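Bifunctional dTDP-4-dehydrorhamnose 3,5-epimerase/dTDP-4-dehydrorhamnose reductase (Arabidopsis thaliana, PDB 4QQR) catalyses the 3,5-epimerisation of dTDP-4-keto-6-deoxyglucose and the subsequent NADPH-dependent 4-reduction that yields dTDP-L-rhamnose for cell wall biosynthesis. Local coordinates at residues Asn223-Val227 with Leu279-Ser285. Residues are numbered along the deposited sequence; the frame is centred on the assembly and turned at random.
Sequences NPGVV and LMSIKES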
ATOM      1  N   ASN A 223     -11.930  12.803  20.283  1.00 39.09           N
ATOM      2  CA  ASN A 223     -12.614  12.886  21.567  1.00 39.25           C
ATOM      3  C   ASN A 223     -13.905  12.111  21.485  1.00 36.91           C
ATOM      4  O   ASN A 223     -14.477  11.986  20.403  1.00 40.05           O
ATOM      5  CB  ASN A 223     -12.914  14.338  21.931  1.00 38.85           C
ATOM      6  CG  ASN A 223     -11.670  15.123  22.219  1.00 39.37           C
ATOM      7  OD1 ASN A 223     -10.952  15.505  21.303  1.00 43.89           O
ATOM      8  ND2 ASN A 223     -11.400  15.369  23.494  1.00 40.19           N
ATOM      9  N   PRO A 224     -14.350  11.554  22.619  1.00 39.15           N
ATOM     10  CA  PRO A 224     -15.644  10.857  22.666  1.00 39.11           C
ATOM     11  C   PRO A 224     -16.791  11.760  22.215  1.00 38.47           C
ATOM     12  O   PRO A 224     -16.736  12.961  22.447  1.00 41.23           O
ATOM     13  CB  PRO A 224     -15.779  10.483  24.142  1.00 36.03           C
ATOM     14  CG  PRO A 224     -14.371  10.313  24.614  1.00 37.02           C
ATOM     15  CD  PRO A 224     -13.541  11.307  23.829  1.00 40.04           C
ATOM     16  N   GLY A 225     -17.797  11.190  21.553  1.00 41.22           N
ATOM     17  CA  GLY A 225     -18.939  11.951  21.071  1.00 38.17           C
ATOM     18  C   GLY A 225     -18.781  12.600  19.695  1.00 42.58           C
ATOM     19  O   GLY A 225     -17.750  12.450  19.029  1.00 39.00           O
ATOM     20  N   VAL A 226     -19.813  13.335  19.276  1.00 41.99           N
ATOM     21  CA  VAL A 226     -19.781  14.056  18.006  1.00 42.51           C
ATOM     22  C   VAL A 226     -20.271  15.507  18.132  1.00 44.16           C
ATOM     23  O   VAL A 226     -21.143  15.789  18.958  1.00 42.95           O
ATOM     24  CB  VAL A 226     -20.626  13.328  16.951  1.00 45.12           C
ATOM     25  CG1 VAL A 226     -19.945  12.031  16.531  1.00 44.60           C
ATOM     26  CG2 VAL A 226     -22.031  13.046  17.486  1.00 38.95           C
ATOM     27  N   VAL A 227     -19.684  16.416  17.341  1.00 40.46           N
ATOM     28  CA  VAL A 227     -20.257  17.759  17.106  1.00 44.11           C
ATOM     29  C   VAL A 227     -20.593  18.004  15.640  1.00 44.97           C
ATOM     30  O   VAL A 227     -19.860  17.586  14.742  1.00 42.67           O
ATOM     31  CB  VAL A 227     -19.329  18.954  17.483  1.00 42.92           C
ATOM     32  CG1 VAL A 227     -19.814  19.662  18.737  1.00 43.43           C
ATOM     33  CG2 VAL A 227     -17.858  18.547  17.550  1.00 42.44           C
ATOM     34  N   LEU A 279     -10.120  11.415  29.702  1.00 51.00           N
ATOM     35  CA  LEU A 279     -10.430  11.934  28.363  1.00 48.21           C
ATOM     36  C   LEU A 279     -11.834  12.537  28.306  1.00 46.70           C
ATOM     37  O   LEU A 279     -12.812  11.865  28.625  1.00 46.40           O
ATOM     38  CB  LEU A 279     -10.284  10.851  27.305  1.00 43.86           C
ATOM     39  CG  LEU A 279     -10.558  11.202  25.840  1.00 41.70           C
ATOM     40  CD1 LEU A 279      -9.618  12.269  25.358  1.00 43.33           C
ATOM     41  CD2 LEU A 279     -10.404   9.973  24.984  1.00 37.10           C
ATOM     42  N   MET A 280     -11.922  13.800  27.891  1.00 43.24           N
ATOM     43  CA  MET A 280     -13.196  14.507  27.844  1.00 45.78           C
ATOM     44  C   MET A 280     -13.880  14.417  26.481  1.00 46.72           C
ATOM     45  O   MET A 280     -13.224  14.191  25.456  1.00 44.06           O
ATOM     46  CB  MET A 280     -12.981  15.970  28.182  1.00 47.71           C
ATOM     47  CG  MET A 280     -12.074  16.194  29.365  1.00 49.66           C
ATOM     48  SD  MET A 280     -11.795  17.959  29.571  1.00 60.31           S
ATOM     49  CE  MET A 280     -13.487  18.556  29.587  1.00 48.05           C
ATOM     50  N   SER A 281     -15.197  14.609  26.468  1.00 41.15           N
ATOM     51  CA  SER A 281     -15.930  14.623  25.207  1.00 43.03           C
ATOM     52  C   SER A 281     -15.733  15.942  24.471  1.00 42.55           C
ATOM     53  O   SER A 281     -15.290  16.928  25.067  1.00 38.17           O
ATOM     54  CB  SER A 281     -17.412  14.357  25.435  1.00 44.70           C
ATOM     55  OG  SER A 281     -17.604  13.007  25.794  1.00 44.38           O
ATOM     56  N   ILE A 282     -16.071  15.953  23.180  1.00 39.52           N
ATOM     57  CA  ILE A 282     -15.757  17.105  22.341  1.00 40.44           C
ATOM     58  C   ILE A 282     -16.282  18.373  22.946  1.00 40.83           C
ATOM     59  O   ILE A 282     -15.510  19.301  23.204  1.00 42.18           O
ATOM     60  CB  ILE A 282     -16.311  17.021  20.922  1.00 40.70           C
ATOM     61  CG1 ILE A 282     -16.989  15.674  20.684  1.00 41.93           C
ATOM     62  CG2 ILE A 282     -15.197  17.351  19.903  1.00 36.57           C
ATOM     63  CD1 ILE A 282     -18.445  15.632  21.090  1.00 44.28           C
ATOM     64  N   LYS A 283     -17.591  18.399  23.190  1.00 42.60           N
ATOM     65  CA  LYS A 283     -18.240  19.607  23.689  1.00 42.17           C
ATOM     66  C   LYS A 283     -17.535  20.165  24.914  1.00 42.64           C
ATOM     67  O   LYS A 283     -17.110  21.327  24.897  1.00 40.90           O
ATOM     68  CB  LYS A 283     -19.748  19.402  23.891  1.00 36.58           C
ATOM     69  CG  LYS A 283     -20.471  19.134  22.561  1.00 45.25           C
ATOM     70  CD  LYS A 283     -21.988  19.242  22.666  1.00 44.96           C
ATOM     71  CE  LYS A 283     -22.657  18.760  21.373  1.00 40.44           C
ATOM     72  NZ  LYS A 283     -24.149  18.676  21.499  1.00 41.03           N
ATOM     73  N   GLU A 284     -17.359  19.343  25.948  1.00 40.08           N
ATOM     74  CA  GLU A 284     -16.687  19.845  27.141  1.00 44.26           C
ATOM     75  C   GLU A 284     -15.220  20.163  26.844  1.00 45.90           C
ATOM     76  O   GLU A 284     -14.675  21.134  27.377  1.00 46.18           O
ATOM     77  CB  GLU A 284     -16.855  18.918  28.368  1.00 48.40           C
ATOM     78  CG  GLU A 284     -16.736  17.407  28.102  1.00 56.58           C
ATOM     79  CD  GLU A 284     -16.451  16.571  29.376  1.00 60.38           C
ATOM     80  OE1 GLU A 284     -16.756  17.059  30.492  1.00 67.30           O
ATOM     81  OE2 GLU A 284     -15.918  15.431  29.261  1.00 53.70           O
ATOM     82  N   SER A 285     -14.598  19.368  25.972  1.00 43.24           N
ATOM     83  CA  SER A 285     -13.191  19.571  25.615  1.00 43.04           C
ATOM     84  C   SER A 285     -13.024  20.830  24.774  1.00 42.73           C
ATOM     85  O   SER A 285     -12.073  21.591  24.967  1.00 42.53           O
ATOM     86  CB  SER A 285     -12.637  18.352  24.873  1.00 42.62           C
ATOM     87  OG  SER A 285     -11.253  18.477  24.607  1.00 40.65           O
TER
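In this Rossmann-fold reductase of the RmlD family, the loop that follows strand 217-220, outermost in the parallel sheet, packs against the N-terminal end of helix 282-291, close to the end of the chain. Two hydrogen bonds fix the pairing. The side-chain ND2 of Asn223 donates to Met280 O at 2.9 Å, nearly straight, while its OD1 accepts from the backbone of Ile199. Two residues further on, Ile282 N, a first-turn amide of the helix, donates to Pro224 O at 3.2 Å, so a carbonyl from a distant loop serves it. Pro224 O also sits 3.3 Å from Ser281 CA, a CA-H...O contact at the N-cap residue. Within 279-285, Glu284 folds back and takes Ser281 N on OE2 at 3.0 Å, one half of a capping box, since the Ser281 side chain makes no capping bond.

The rest is apolar. Pro224 CD rests on Leu279 CG at 3.6 Å, and Leu279 continues onto Leu203 and Ile206 of helix 200-212. Lys283 runs its aliphatic part past Val227 to a salt bridge with Glu231. Ile282 reaches along 223-227: CG2 meets Val227 CG2 at 3.7 Å, and CD1 presses on the backbone at Gly225, where a CB would clash, lying 3.4 Å from Gly225 C.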